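Long-range contacts in succinate dehydrogenase subunit C (Mycolicibacterium smegmatis MC2 51, PDB 6LUM), which forms part of the heme-bearing membrane domain of succinate dehydrogenase and probably takes part in passing electrons from succinate oxidation to quinone: residues Arg22-Met27 / Arg105-Met110; Leu80-Leu85 / Val120-Ala125; Ala88-Arg93 / Ala112-Leu117. All coordinates share one frame; numbering follows the deposited sequence.

Interaction 1 of 3, residues Arg22-Met27 / Arg105-Met110; sequences RGDPGM and RYQRQM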
loop_
_atom_site.group_PDB
_atom_site.type_symbol
_atom_site.label_atom_id
_atom_site.label_comp_id
_atom_site.label_asym_id
_atom_site.label_seq_id
_atom_site.Cartn_x
_atom_site.Cartn_y
_atom_site.Cartn_z
ATOM N N ARG F 22 -0.161 -32.107 -29.844
ATOM C CA ARG F 22 -0.311 -31.880 -31.279
ATOM C C ARG F 22 -0.621 -30.412 -31.578
ATOM O O ARG F 22 -1.665 -30.064 -32.116
ATOM C CB ARG F 22 -1.391 -32.804 -31.848
ATOM C CG ARG F 22 -1.592 -32.746 -33.335
ATOM C CD ARG F 22 -2.509 -33.849 -33.785
ATOM N NE ARG F 22 -1.814 -35.126 -33.849
ATOM C CZ ARG F 22 -1.860 -36.048 -32.896
ATOM N NH1 ARG F 22 -1.195 -37.184 -33.044
ATOM N NH2 ARG F 22 -2.570 -35.836 -31.798
ATOM N N GLY F 23 0.319 -29.548 -31.217
ATOM C CA GLY F 23 0.140 -28.126 -31.423
ATOM C C GLY F 23 1.004 -27.521 -32.508
ATOM O O GLY F 23 1.190 -28.116 -33.569
ATOM N N ASP F 24 1.538 -26.336 -32.245
ATOM C CA ASP F 24 2.295 -25.584 -33.226
ATOM C C ASP F 24 3.594 -26.306 -33.584
ATOM O O ASP F 24 4.022 -27.214 -32.872
ATOM C CB ASP F 24 2.595 -24.204 -32.665
ATOM C CG ASP F 24 2.773 -23.172 -33.726
ATOM O OD1 ASP F 24 1.768 -22.769 -34.332
ATOM O OD2 ASP F 24 3.920 -22.747 -33.956
ATOM N N PRO F 25 4.230 -25.944 -34.706
ATOM C CA PRO F 25 5.597 -26.427 -34.953
ATOM C C PRO F 25 6.656 -25.735 -34.108
ATOM O O PRO F 25 7.729 -26.313 -33.890
ATOM C CB PRO F 25 5.801 -26.142 -36.443
ATOM C CG PRO F 25 4.825 -25.097 -36.767
ATOM C CD PRO F 25 3.636 -25.399 -35.934
ATOM N N GLY F 26 6.402 -24.520 -33.633
ATOM C CA GLY F 26 7.297 -23.904 -32.680
ATOM C C GLY F 26 7.421 -24.682 -31.397
ATOM O O GLY F 26 8.443 -24.581 -30.719
ATOM N N MET F 27 6.419 -25.490 -31.061
ATOM C CA MET F 27 6.504 -26.325 -29.872
ATOM C C MET F 27 7.544 -27.421 -30.040
ATOM O O MET F 27 8.340 -27.683 -29.132
ATOM C CB MET F 27 5.134 -26.911 -29.579
ATOM C CG MET F 27 5.036 -27.738 -28.340
ATOM S SD MET F 27 3.709 -28.925 -28.532
ATOM C CE MET F 27 3.424 -29.339 -26.831
ATOM N N ARG F 105 5.854 -12.346 -36.360
ATOM C CA ARG F 105 5.047 -12.583 -37.549
ATOM C C ARG F 105 5.696 -13.606 -38.464
ATOM O O ARG F 105 5.007 -14.434 -39.066
ATOM C CB ARG F 105 4.823 -11.279 -38.295
ATOM C CG ARG F 105 4.546 -10.116 -37.390
ATOM C CD ARG F 105 4.519 -8.833 -38.181
ATOM N NE ARG F 105 4.019 -9.046 -39.534
ATOM C CZ ARG F 105 3.917 -8.085 -40.443
ATOM N NH1 ARG F 105 4.279 -6.848 -40.141
ATOM N NH2 ARG F 105 3.455 -8.361 -41.654
ATOM N N TYR F 106 7.020 -13.561 -38.591
ATOM C CA TYR F 106 7.756 -14.435 -39.491
ATOM C C TYR F 106 8.328 -15.647 -38.776
ATOM O O TYR F 106 9.349 -16.189 -39.197
ATOM C CB TYR F 106 8.865 -13.655 -40.185
ATOM C CG TYR F 106 8.363 -12.411 -40.859
ATOM C CD1 TYR F 106 7.525 -12.487 -41.953
ATOM C CD2 TYR F 106 8.719 -11.165 -40.398
ATOM C CE1 TYR F 106 7.063 -11.360 -42.564
ATOM C CE2 TYR F 106 8.260 -10.032 -41.003
ATOM C CZ TYR F 106 7.434 -10.135 -42.085
ATOM O OH TYR F 106 6.975 -8.995 -42.694
ATOM N N GLN F 107 7.681 -16.078 -37.700
ATOM C CA GLN F 107 8.124 -17.249 -36.955
ATOM C C GLN F 107 8.252 -18.472 -37.858
ATOM O O GLN F 107 9.314 -19.101 -37.923
ATOM C CB GLN F 107 7.141 -17.493 -35.817
ATOM C CG GLN F 107 7.275 -18.796 -35.107
ATOM C CD GLN F 107 6.098 -19.694 -35.347
ATOM O OE1 GLN F 107 5.007 -19.226 -35.643
ATOM N NE2 GLN F 107 6.304 -20.992 -35.207
ATOM N N ARG F 108 7.187 -18.818 -38.578
ATOM C CA ARG F 108 7.222 -20.031 -39.387
ATOM C C ARG F 108 8.104 -19.870 -40.612
ATOM O O ARG F 108 8.693 -20.849 -41.083
ATOM C CB ARG F 108 5.817 -20.423 -39.814
ATOM C CG ARG F 108 4.980 -21.027 -38.724
ATOM C CD ARG F 108 3.573 -21.220 -39.211
ATOM N NE ARG F 108 2.644 -21.457 -38.118
ATOM C CZ ARG F 108 1.802 -22.477 -38.075
ATOM N NH1 ARG F 108 1.776 -23.354 -39.066
ATOM N NH2 ARG F 108 0.984 -22.619 -37.043
ATOM N N GLN F 109 8.203 -18.655 -41.152
ATOM C CA GLN F 109 9.151 -18.413 -42.230
ATOM C C GLN F 109 10.573 -18.701 -41.777
ATOM O O GLN F 109 11.303 -19.449 -42.435
ATOM C CB GLN F 109 9.028 -16.978 -42.724
ATOM C CG GLN F 109 7.964 -16.793 -43.763
ATOM C CD GLN F 109 6.580 -16.778 -43.184
ATOM O OE1 GLN F 109 5.807 -17.712 -43.377
ATOM N NE2 GLN F 109 6.237 -15.697 -42.498
ATOM N N MET F 110 10.984 -18.108 -40.655
ATOM C CA MET F 110 12.301 -18.399 -40.104
ATOM C C MET F 110 12.480 -19.886 -39.872
ATOM O O MET F 110 13.566 -20.427 -40.084
ATOM C CB MET F 110 12.507 -17.658 -38.791
ATOM C CG MET F 110 12.474 -16.166 -38.861
ATOM S SD MET F 110 12.858 -15.507 -37.242
ATOM C CE MET F 110 11.961 -13.977 -37.270
#
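D24 faces both Q107 and R108, and its carboxylate splits its two oxygens between them while also serving as the N-cap of helix 25-52. The contact therefore ties the beginning of that helix to the beginning of helix 107-136. Followed outward from CB, the D24 side chain starts with CG anti to the backbone N (chi1 -153°) and comes within 3.8 Å of R108 NH2 at CG. OD1 makes the salt bridge, 2.8 Å from R108 NH2. The groups approach tip to tip with the carboxylate and guanidinium planes 81° apart, so they are not laid side by side as a coplanar pair. OD2 accepts from two donors. One is Q107 NE2 at 3.2 Å, a fairly bent bond (136° at the hydrogen) that reaches the oxygen nearly along its C-O axis. The other is the backbone N of G26 at 3.1 Å, the capping bond, made on the anti side of the carboxylate. With three polar partners, the carboxylate would be restrained from turning. An alanine here would probably leave the R108 guanidinium without this acidic mate, and Q107 NE2 and the G26 amide without their shared acceptor. The backbone N of D24 in turn donates to N235 of succinate dehydrogenase subunit B, and Q107 packs on F234 of the same subunit, which places the contact against the iron-sulfur subunit. R108 extends from CG to NE and crosses P25 at about a right angle, with P25 CD lying over one guanidinium face, 4.0 Å from NH2 and offset toward its rim.

Interaction 2 of 3, residues Leu80-Leu85 / Val120-Ala125; sequences LVAAVL and VIFIAA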
loop_
_atom_site.group_PDB
_atom_site.type_symbol
_atom_site.label_atom_id
_atom_site.label_comp_id
_atom_site.label_asym_id
_atom_site.label_seq_id
_atom_site.Cartn_x
_atom_site.Cartn_y
_atom_site.Cartn_z
ATOM N N LEU F 80 26.702 -35.026 -32.574
ATOM C CA LEU F 80 26.957 -33.783 -31.858
ATOM C C LEU F 80 27.054 -32.596 -32.803
ATOM O O LEU F 80 26.645 -31.488 -32.446
ATOM C CB LEU F 80 28.232 -33.913 -31.039
ATOM C CG LEU F 80 28.603 -32.706 -30.195
ATOM C CD1 LEU F 80 27.934 -32.779 -28.838
ATOM C CD2 LEU F 80 30.101 -32.653 -30.071
ATOM N N VAL F 81 27.601 -32.794 -33.997
ATOM C CA VAL F 81 27.594 -31.730 -34.991
ATOM C C VAL F 81 26.166 -31.322 -35.298
ATOM O O VAL F 81 25.839 -30.131 -35.357
ATOM C CB VAL F 81 28.332 -32.175 -36.261
ATOM C CG1 VAL F 81 27.972 -31.271 -37.416
ATOM C CG2 VAL F 81 29.806 -32.151 -36.026
ATOM N N ALA F 82 25.291 -32.311 -35.489
ATOM C CA ALA F 82 23.882 -32.028 -35.739
ATOM C C ALA F 82 23.261 -31.249 -34.590
ATOM O O ALA F 82 22.552 -30.263 -34.807
ATOM C CB ALA F 82 23.125 -33.333 -35.967
ATOM N N ALA F 83 23.510 -31.688 -33.357
ATOM C CA ALA F 83 22.933 -31.016 -32.196
ATOM C C ALA F 83 23.367 -29.560 -32.121
ATOM O O ALA F 83 22.538 -28.661 -31.965
ATOM C CB ALA F 83 23.321 -31.751 -30.919
ATOM N N VAL F 84 24.670 -29.305 -32.220
ATOM C CA VAL F 84 25.161 -27.938 -32.097
ATOM C C VAL F 84 24.657 -27.080 -33.247
ATOM O O VAL F 84 24.313 -25.909 -33.059
ATOM C CB VAL F 84 26.695 -27.922 -32.012
ATOM C CG1 VAL F 84 27.193 -26.513 -31.828
ATOM C CG2 VAL F 84 27.160 -28.775 -30.869
ATOM N N LEU F 85 24.583 -27.644 -34.446
ATOM C CA LEU F 85 24.141 -26.863 -35.590
ATOM C C LEU F 85 22.673 -26.478 -35.459
ATOM O O LEU F 85 22.300 -25.320 -35.697
ATOM C CB LEU F 85 24.394 -27.657 -36.862
ATOM C CG LEU F 85 24.215 -26.957 -38.192
ATOM C CD1 LEU F 85 25.068 -25.720 -38.235
ATOM C CD2 LEU F 85 24.602 -27.911 -39.286
ATOM N N VAL F 120 21.120 -28.312 -45.662
ATOM C CA VAL F 120 22.272 -28.028 -46.518
ATOM C C VAL F 120 23.576 -28.243 -45.760
ATOM O O VAL F 120 24.413 -29.076 -46.141
ATOM C CB VAL F 120 22.191 -26.595 -47.065
ATOM C CG1 VAL F 120 23.481 -26.234 -47.752
ATOM C CG2 VAL F 120 21.040 -26.460 -48.021
ATOM N N ILE F 121 23.767 -27.488 -44.677
ATOM C CA ILE F 121 25.041 -27.497 -43.974
ATOM C C ILE F 121 25.318 -28.869 -43.384
ATOM O O ILE F 121 26.468 -29.306 -43.321
ATOM C CB ILE F 121 25.059 -26.406 -42.894
ATOM C CG1 ILE F 121 24.781 -25.040 -43.503
ATOM C CG2 ILE F 121 26.396 -26.367 -42.213
ATOM C CD1 ILE F 121 24.824 -23.927 -42.498
ATOM N N PHE F 122 24.280 -29.588 -42.972
ATOM C CA PHE F 122 24.511 -30.866 -42.328
ATOM C C PHE F 122 24.835 -31.962 -43.322
ATOM O O PHE F 122 25.664 -32.821 -43.021
ATOM C CB PHE F 122 23.305 -31.274 -41.503
ATOM C CG PHE F 122 23.477 -32.574 -40.804
ATOM C CD1 PHE F 122 24.355 -32.689 -39.752
ATOM C CD2 PHE F 122 22.766 -33.683 -41.201
ATOM C CE1 PHE F 122 24.518 -33.890 -39.105
ATOM C CE2 PHE F 122 22.922 -34.885 -40.556
ATOM C CZ PHE F 122 23.795 -34.989 -39.505
ATOM N N ILE F 123 24.208 -31.974 -44.497
ATOM C CA ILE F 123 24.643 -32.932 -45.505
ATOM C C ILE F 123 26.063 -32.627 -45.955
ATOM O O ILE F 123 26.867 -33.544 -46.151
ATOM C CB ILE F 123 23.648 -32.988 -46.675
ATOM C CG1 ILE F 123 22.495 -33.927 -46.320
ATOM C CG2 ILE F 123 24.331 -33.445 -47.938
ATOM C CD1 ILE F 123 21.391 -33.312 -45.501
ATOM N N ALA F 124 26.423 -31.343 -46.064
ATOM C CA ALA F 124 27.814 -31.019 -46.388
ATOM C C ALA F 124 28.774 -31.517 -45.307
ATOM O O ALA F 124 29.810 -32.126 -45.613
ATOM C CB ALA F 124 27.971 -29.514 -46.595
ATOM N N ALA F 125 28.449 -31.270 -44.037
ATOM C CA ALA F 125 29.329 -31.672 -42.948
ATOM C C ALA F 125 29.432 -33.186 -42.840
ATOM O O ALA F 125 30.507 -33.723 -42.549
ATOM C CB ALA F 125 28.838 -31.077 -41.632
#
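L85 is the main projection from helix 71-99 toward I121 and F122. Its CD2 lodges against I121, 3.8 Å from CG2 and 3.9 Å from CB, and the same methyl lies 4.2 Å from F122 CB. The leucine tip thus sits in the notch between two successive residues of the other helix, its side chain crossing that of I121 obliquely. One turn back, the relief is reversed. A82 presents only a methyl, and the F122 ring reaches over to occupy the shallow ground beside it, with CE1 3.5 Å from A82 CB and 3.9 Å from A82 CA. F122 CG stands anti to the backbone N (chi1 -180°), which starts the ring off on that course. These are two antiparallel transmembrane helices of the succinate dehydrogenase/fumarate reductase membrane-subunit family, their local axes 10.6 Å apart at closest approach and their directions 157° apart. F118, one helical turn before F122, meets its ring with the planes about 15° apart and also touches A82 and L85. F122 additionally touches a bound phospholipid. At the other end of the contact a valine branch meets a methyl: V81 CG1 approaches A125 CB at 4.3 Å, beside L70 and M71 of succinate dehydrogenase subunit D.

Interaction 3 of 3, residues Ala88-Arg93 / Ala112-Leu117; sequences ALNGIR and AVIAGL. With HEM (protoporphyrin IX containing Fe), chain B.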
loop_
_atom_site.group_PDB
_atom_site.type_symbol
_atom_site.label_atom_id
_atom_site.label_comp_id
_atom_site.label_asym_id
_atom_site.label_seq_id
_atom_site.Cartn_x
_atom_site.Cartn_y
_atom_site.Cartn_z
ATOM N N ALA F 88 22.268 -23.813 -32.741
ATOM C CA ALA F 88 22.706 -22.492 -33.170
ATOM C C ALA F 88 21.679 -21.834 -34.075
ATOM O O ALA F 88 21.329 -20.663 -33.888
ATOM C CB ALA F 88 24.049 -22.600 -33.877
ATOM N N LEU F 89 21.171 -22.575 -35.060
ATOM C CA LEU F 89 20.198 -22.000 -35.989
ATOM C C LEU F 89 18.901 -21.612 -35.283
ATOM O O LEU F 89 18.384 -20.498 -35.460
ATOM C CB LEU F 89 19.925 -22.989 -37.112
ATOM C CG LEU F 89 21.108 -23.295 -38.013
ATOM C CD1 LEU F 89 20.762 -24.441 -38.914
ATOM C CD2 LEU F 89 21.459 -22.082 -38.824
ATOM N N ASN F 90 18.351 -22.517 -34.477
ATOM C CA ASN F 90 17.119 -22.193 -33.776
ATOM C C ASN F 90 17.317 -21.089 -32.749
ATOM O O ASN F 90 16.388 -20.321 -32.489
ATOM C CB ASN F 90 16.552 -23.423 -33.099
ATOM C CG ASN F 90 15.082 -23.317 -32.887
ATOM O OD1 ASN F 90 14.306 -23.545 -33.800
ATOM N ND2 ASN F 90 14.682 -22.945 -31.691
ATOM N N GLY F 91 18.498 -20.984 -32.147
ATOM C CA GLY F 91 18.741 -19.880 -31.249
ATOM C C GLY F 91 18.802 -18.563 -31.974
ATOM O O GLY F 91 18.398 -17.539 -31.431
ATOM N N ILE F 92 19.313 -18.560 -33.203
ATOM C CA ILE F 92 19.238 -17.343 -34.006
ATOM C C ILE F 92 17.788 -16.961 -34.240
ATOM O O ILE F 92 17.413 -15.791 -34.128
ATOM C CB ILE F 92 19.988 -17.519 -35.334
ATOM C CG1 ILE F 92 21.486 -17.621 -35.094
ATOM C CG2 ILE F 92 19.705 -16.359 -36.242
ATOM C CD1 ILE F 92 22.242 -18.014 -36.316
ATOM N N ARG F 93 16.950 -17.944 -34.567
ATOM C CA ARG F 93 15.526 -17.671 -34.759
ATOM C C ARG F 93 14.899 -17.072 -33.507
ATOM O O ARG F 93 14.134 -16.107 -33.581
ATOM C CB ARG F 93 14.803 -18.949 -35.156
ATOM C CG ARG F 93 13.334 -18.780 -35.361
ATOM C CD ARG F 93 12.643 -20.105 -35.473
ATOM N NE ARG F 93 12.184 -20.557 -34.173
ATOM C CZ ARG F 93 10.911 -20.667 -33.832
ATOM N NH1 ARG F 93 9.974 -20.382 -34.706
ATOM N NH2 ARG F 93 10.577 -21.080 -32.624
ATOM N N ALA F 112 11.122 -22.494 -41.465
ATOM C CA ALA F 112 11.390 -23.200 -42.716
ATOM C C ALA F 112 12.775 -22.863 -43.260
ATOM O O ALA F 112 13.473 -23.734 -43.799
ATOM C CB ALA F 112 10.318 -22.868 -43.747
ATOM N N VAL F 113 13.195 -21.605 -43.121
ATOM C CA VAL F 113 14.512 -21.208 -43.605
ATOM C C VAL F 113 15.605 -21.955 -42.859
ATOM O O VAL F 113 16.570 -22.431 -43.465
ATOM C CB VAL F 113 14.689 -19.687 -43.490
ATOM C CG1 VAL F 113 16.128 -19.310 -43.731
ATOM C CG2 VAL F 113 13.789 -18.982 -44.479
ATOM N N ILE F 114 15.480 -22.076 -41.539
ATOM C CA ILE F 114 16.528 -22.773 -40.804
ATOM C C ILE F 114 16.438 -24.274 -41.014
ATOM O O ILE F 114 17.451 -24.962 -40.930
ATOM C CB ILE F 114 16.520 -22.424 -39.306
ATOM C CG1 ILE F 114 15.366 -23.105 -38.592
ATOM C CG2 ILE F 114 16.493 -20.927 -39.097
ATOM C CD1 ILE F 114 15.382 -22.895 -37.125
ATOM N N ALA F 115 15.263 -24.821 -41.320
ATOM C CA ALA F 115 15.222 -26.217 -41.743
ATOM C C ALA F 115 16.042 -26.421 -43.010
ATOM O O ALA F 115 16.828 -27.372 -43.118
ATOM C CB ALA F 115 13.780 -26.666 -41.962
ATOM N N GLY F 116 15.883 -25.516 -43.979
ATOM C CA GLY F 116 16.673 -25.609 -45.199
ATOM C C GLY F 116 18.164 -25.467 -44.950
ATOM O O GLY F 116 18.968 -26.256 -45.458
ATOM N N LEU F 117 18.552 -24.456 -44.170
ATOM C CA LEU F 117 19.963 -24.251 -43.853
ATOM C C LEU F 117 20.543 -25.451 -43.125
ATOM O O LEU F 117 21.675 -25.864 -43.395
ATOM C CB LEU F 117 20.143 -22.991 -43.013
ATOM C CG LEU F 117 19.994 -21.668 -43.751
ATOM C CD1 LEU F 117 20.511 -20.528 -42.908
ATOM C CD2 LEU F 117 20.722 -21.725 -45.070
HETATM C CHA HEM B . 19.124 -21.985 -24.473
HETATM C CHB HEM B . 22.907 -24.828 -23.726
HETATM C CHC HEM B . 24.856 -22.906 -27.674
HETATM C CHD HEM B . 21.205 -19.863 -28.290
HETATM C C1A HEM B . 19.921 -22.991 -23.998
HETATM C C2A HEM B . 19.554 -23.995 -23.034
HETATM C C3A HEM B . 20.598 -24.773 -22.832
HETATM C C4A HEM B . 21.662 -24.291 -23.653
HETATM C CMA HEM B . 20.687 -25.978 -21.891
HETATM C CAA HEM B . 18.189 -24.150 -22.358
HETATM C CBA HEM B . 17.150 -24.555 -23.380
HETATM C CGA HEM B . 15.806 -24.261 -22.799
HETATM O O1A HEM B . 14.796 -24.648 -23.415
HETATM O O2A HEM B . 15.745 -23.631 -21.723
HETATM C C1B HEM B . 23.791 -24.465 -24.689
HETATM C C2B HEM B . 25.173 -24.819 -24.707
HETATM C C3B HEM B . 25.679 -24.282 -25.815
HETATM C C4B HEM B . 24.657 -23.572 -26.497
HETATM C CMB HEM B . 25.835 -25.679 -23.615
HETATM C CAB HEM B . 27.092 -24.294 -26.385
HETATM C CBB HEM B . 28.099 -24.630 -25.605
HETATM C C1C HEM B . 24.040 -21.953 -28.206
HETATM C C2C HEM B . 24.278 -21.257 -29.428
HETATM C C3C HEM B . 23.288 -20.407 -29.616
HETATM C C4C HEM B . 22.368 -20.544 -28.514
HETATM C CMC HEM B . 25.479 -21.467 -30.357
HETATM C CAC HEM B . 23.205 -19.486 -30.836
HETATM C CBC HEM B . 22.324 -18.498 -30.935
HETATM C C1D HEM B . 20.360 -20.121 -27.246
HETATM C C2D HEM B . 19.233 -19.325 -26.835
HETATM C C3D HEM B . 18.683 -19.922 -25.792
HETATM C C4D HEM B . 19.416 -21.112 -25.491
HETATM C CMD HEM B . 18.750 -18.017 -27.479
HETATM C CAD HEM B . 17.460 -19.447 -25.017
HETATM C CBD HEM B . 16.316 -20.347 -25.422
HETATM C CGD HEM B . 15.097 -19.897 -24.696
HETATM O O1D HEM B . 15.258 -19.076 -23.764
HETATM O O2D HEM B . 13.988 -20.355 -25.055
HETATM N NA HEM B . 21.225 -23.202 -24.365
HETATM N NB HEM B . 23.496 -23.695 -25.786
HETATM N NC HEM B . 22.865 -21.503 -27.668
HETATM N ND HEM B . 20.447 -21.205 -26.397
HETATM FE FE HEM B . 22.051 -22.349 -26.007
#
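L117 N donates to V113 O at 2.9 Å within helix 107-136, and one side of the turn so held faces L89, whose CD1 is 4.4 Å from L117 CB. Across the helices the touches are van der Waals contacts, mainly between apolar groups, and I114 has the largest share of any single residue. Its CG1 lies between the backbone N and the carbonyl carbon (chi1 74°), and beyond it CD1 comes alongside helix 71-99, 3.8 Å from N90 CA and 3.6 Å from N90 OD1. That methyl also approaches R93 CD. Nearer the backbones, L89 CB and I114 CB are 4.1 Å apart, which brings the helices close where the local axes pass at 9.9 Å. The side chain of N90 also packs on S29 and H33 of helix 25-52, while R93 packs on T232 of succinate dehydrogenase subunit B. On the other side of helix 71-99 lies the heme: A88 CB is 4.0 Å from CMC, and G91, without a side chain, lets its backbone C come within 3.7 Å of the vinyl carbon CBC. The pair, antiparallel at 159°, is a transmembrane helix packing behind the wall of a heme pocket, as expected of a cytochrome b-type membrane subunit.

How the interactions relate
The three contacts follow helix 107-136 from its start: interaction 1, then interaction 3, then interaction 2. Helix 71-99 runs the other way and meets it twice, so interaction 3 is nested inside the loop closed by interaction 2, their centres 12 Å apart. Interaction 1 adds the start of helix 25-52; its centre is also 12 Å from that of interaction 3, and M110 CB packs 3.7 Å from R93 CG where the two touch. Interactions 1 and 2 do not touch, with centres 21 Å apart. A88, G91 and I92 of interaction 3 line one heme pocket and L80 of interaction 2 lines the other, whereas G26 of interaction 1 stays about 11 Å from a heme.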